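Local coordinates for protein pyruvate formate-lyase 2 (Archaeoglobus fulgidus, PDB 2F3O) that is a glycyl radical enzyme of unknown function, related to pyruvate formate-lyases and glycerol dehydratases and probably acting as a lyase, at residues Ser690-Leu695 and Gln724-Lys729. Residues are numbered along the deposited sequence; the frame is centred on the assembly and turned at random.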
loop_
_atom_site.group_PDB
_atom_site.type_symbol
_atom_site.label_atom_id
_atom_site.label_comp_id
_atom_site.label_asym_id
_atom_site.label_seq_id
_atom_site.Cartn_x
_atom_site.Cartn_y
_atom_site.Cartn_z
ATOM N N SER A 690 20.137 -0.944 -32.981
ATOM C CA SER A 690 20.609 -0.196 -34.137
ATOM C C SER A 690 21.263 -1.084 -35.189
ATOM O O SER A 690 22.334 -1.651 -34.955
ATOM C CB SER A 690 21.587 0.884 -33.715
ATOM O OG SER A 690 22.327 1.353 -34.821
ATOM N N LEU A 691 20.607 -1.193 -36.340
ATOM C CA LEU A 691 21.184 -1.833 -37.514
ATOM C C LEU A 691 21.414 -0.800 -38.625
ATOM O O LEU A 691 20.454 -0.202 -39.127
ATOM C CB LEU A 691 20.283 -2.957 -38.016
ATOM C CG LEU A 691 20.691 -3.617 -39.325
ATOM C CD1 LEU A 691 22.047 -4.287 -39.168
ATOM C CD2 LEU A 691 19.626 -4.602 -39.779
ATOM N N THR A 692 22.678 -0.599 -39.005
ATOM C CA THR A 692 23.019 0.325 -40.090
ATOM C C THR A 692 23.521 -0.408 -41.317
ATOM O O THR A 692 24.481 -1.172 -41.229
ATOM C CB THR A 692 24.140 1.234 -39.677
ATOM O OG1 THR A 692 23.919 1.654 -38.332
ATOM C CG2 THR A 692 24.218 2.429 -40.600
ATOM N N ILE A 693 22.899 -0.162 -42.462
ATOM C CA ILE A 693 23.323 -0.794 -43.714
ATOM C C ILE A 693 23.942 0.219 -44.687
ATOM O O ILE A 693 23.265 1.116 -45.177
ATOM C CB ILE A 693 22.152 -1.581 -44.355
ATOM C CG1 ILE A 693 21.875 -2.838 -43.538
ATOM C CG2 ILE A 693 22.463 -1.974 -45.792
ATOM C CD1 ILE A 693 23.129 -3.633 -43.270
ATOM N N ASN A 694 25.240 0.090 -44.931
ATOM C CA ASN A 694 25.950 1.033 -45.800
ATOM C C ASN A 694 26.149 0.495 -47.209
ATOM O O ASN A 694 26.782 -0.541 -47.411
ATOM C CB ASN A 694 27.302 1.423 -45.205
ATOM C CG ASN A 694 27.168 2.289 -43.988
ATOM O OD1 ASN A 694 26.065 2.544 -43.518
ATOM N ND2 ASN A 694 28.292 2.750 -43.465
ATOM N N LEU A 695 25.607 1.219 -48.181
ATOM C CA LEU A 695 25.613 0.785 -49.566
ATOM C C LEU A 695 26.334 1.795 -50.455
ATOM O O LEU A 695 26.168 3.009 -50.292
ATOM C CB LEU A 695 24.178 0.593 -50.063
ATOM C CG LEU A 695 23.464 -0.682 -49.628
ATOM C CD1 LEU A 695 21.999 -0.598 -49.974
ATOM C CD2 LEU A 695 24.097 -1.892 -50.287
ATOM N N GLN A 724 18.521 1.189 -40.812
ATOM C CA GLN A 724 18.761 2.483 -41.427
ATOM C C GLN A 724 19.813 2.363 -42.514
ATOM O O GLN A 724 20.728 1.534 -42.440
ATOM C CB GLN A 724 19.188 3.514 -40.389
ATOM C CG GLN A 724 20.459 3.152 -39.686
ATOM C CD GLN A 724 20.917 4.222 -38.760
ATOM O OE1 GLN A 724 20.158 5.125 -38.401
ATOM N NE2 GLN A 724 22.173 4.140 -38.355
ATOM N N PHE A 725 19.683 3.207 -43.528
ATOM C CA PHE A 725 20.523 3.101 -44.705
ATOM C C PHE A 725 21.420 4.287 -44.986
ATOM O O PHE A 725 21.081 5.434 -44.721
ATOM C CB PHE A 725 19.648 2.907 -45.917
ATOM C CG PHE A 725 18.929 1.595 -45.947
ATOM C CD1 PHE A 725 17.548 1.544 -45.768
ATOM C CD2 PHE A 725 19.629 0.411 -46.179
ATOM C CE1 PHE A 725 16.876 0.338 -45.817
ATOM C CE2 PHE A 725 18.971 -0.802 -46.221
ATOM C CZ PHE A 725 17.588 -0.843 -46.045
ATOM N N ASN A 726 22.570 3.985 -45.566
ATOM C CA ASN A 726 23.473 4.994 -46.086
ATOM C C ASN A 726 23.770 4.752 -47.552
ATOM O O ASN A 726 24.147 3.646 -47.943
ATOM C CB ASN A 726 24.786 4.968 -45.320
ATOM C CG ASN A 726 24.798 5.935 -44.179
ATOM O OD1 ASN A 726 24.126 6.972 -44.217
ATOM N ND2 ASN A 726 25.565 5.610 -43.149
ATOM N N ILE A 727 23.598 5.791 -48.360
ATOM C CA ILE A 727 24.032 5.747 -49.751
ATOM C C ILE A 727 25.240 6.670 -49.873
ATOM O O ILE A 727 25.135 7.891 -49.780
ATOM C CB ILE A 727 22.915 6.139 -50.720
ATOM C CG1 ILE A 727 21.672 5.272 -50.491
ATOM C CG2 ILE A 727 23.378 5.992 -52.129
ATOM C CD1 ILE A 727 21.911 3.792 -50.541
ATOM N N LEU A 728 26.405 6.067 -50.028
ATOM C CA LEU A 728 27.645 6.798 -49.932
ATOM C C LEU A 728 28.531 6.613 -51.161
ATOM O O LEU A 728 28.702 5.489 -51.666
ATOM C CB LEU A 728 28.405 6.333 -48.700
ATOM C CG LEU A 728 27.625 6.423 -47.393
ATOM C CD1 LEU A 728 28.384 5.739 -46.261
ATOM C CD2 LEU A 728 27.306 7.887 -47.088
ATOM N N LYS A 729 29.099 7.728 -51.623
ATOM C CA LYS A 729 30.052 7.746 -52.723
ATOM C C LYS A 729 31.407 7.945 -52.082
ATOM O O LYS A 729 31.677 8.999 -51.521
ATOM C CB LYS A 729 29.711 8.886 -53.684
ATOM C CG LYS A 729 28.202 9.031 -53.876
ATOM C CD LYS A 729 27.803 9.916 -55.032
ATOM C CE LYS A 729 26.310 9.737 -55.320
ATOM N NZ LYS A 729 25.768 10.754 -56.270
#
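T692-L695, on an edge strand of a five-stranded mixed sheet within this chain, pairs in parallel with Q724-I727 on the strand next to it, in the glycine radical region; helices 697-700 and 704-717 lie in the crossover, a beta-alpha-beta unit. Five backbone hydrogen bonds form the ladder. I693 and L695 each bond from both N and O: the I693 amide reaches Q724 O at 2.8 Å, nearly straight at 178°, and its carbonyl takes N726 N; L695 likewise joins N726 O and L728 N. L691 O adds the bond to Q724 N.

Polar side chains line one face. Q724 CG sits between its backbone N and carbonyl carbon (chi1 61°), and beyond it the extended chain crosses T692 obliquely, NE2 donating to T692 OG1 at 3.0 Å; Q724 OE1 accepts R749 NE. The N694 and N726 side chains run side by side, pointing the same way, with their amide planes turned 54° apart, while N726 OD1 accepts R749 N.

The apolar face, with I693, F725, L695 and I727, packs on helices 670-677, 697-700 and 704-717. I693 CB lies 3.7 Å from F725 CD2, and L695 CB 3.9 Å from I727 CD1. On the polar face, N726 ND2 donates to N694 OD1 at 3.1 Å from above the N694 carbonyl plane.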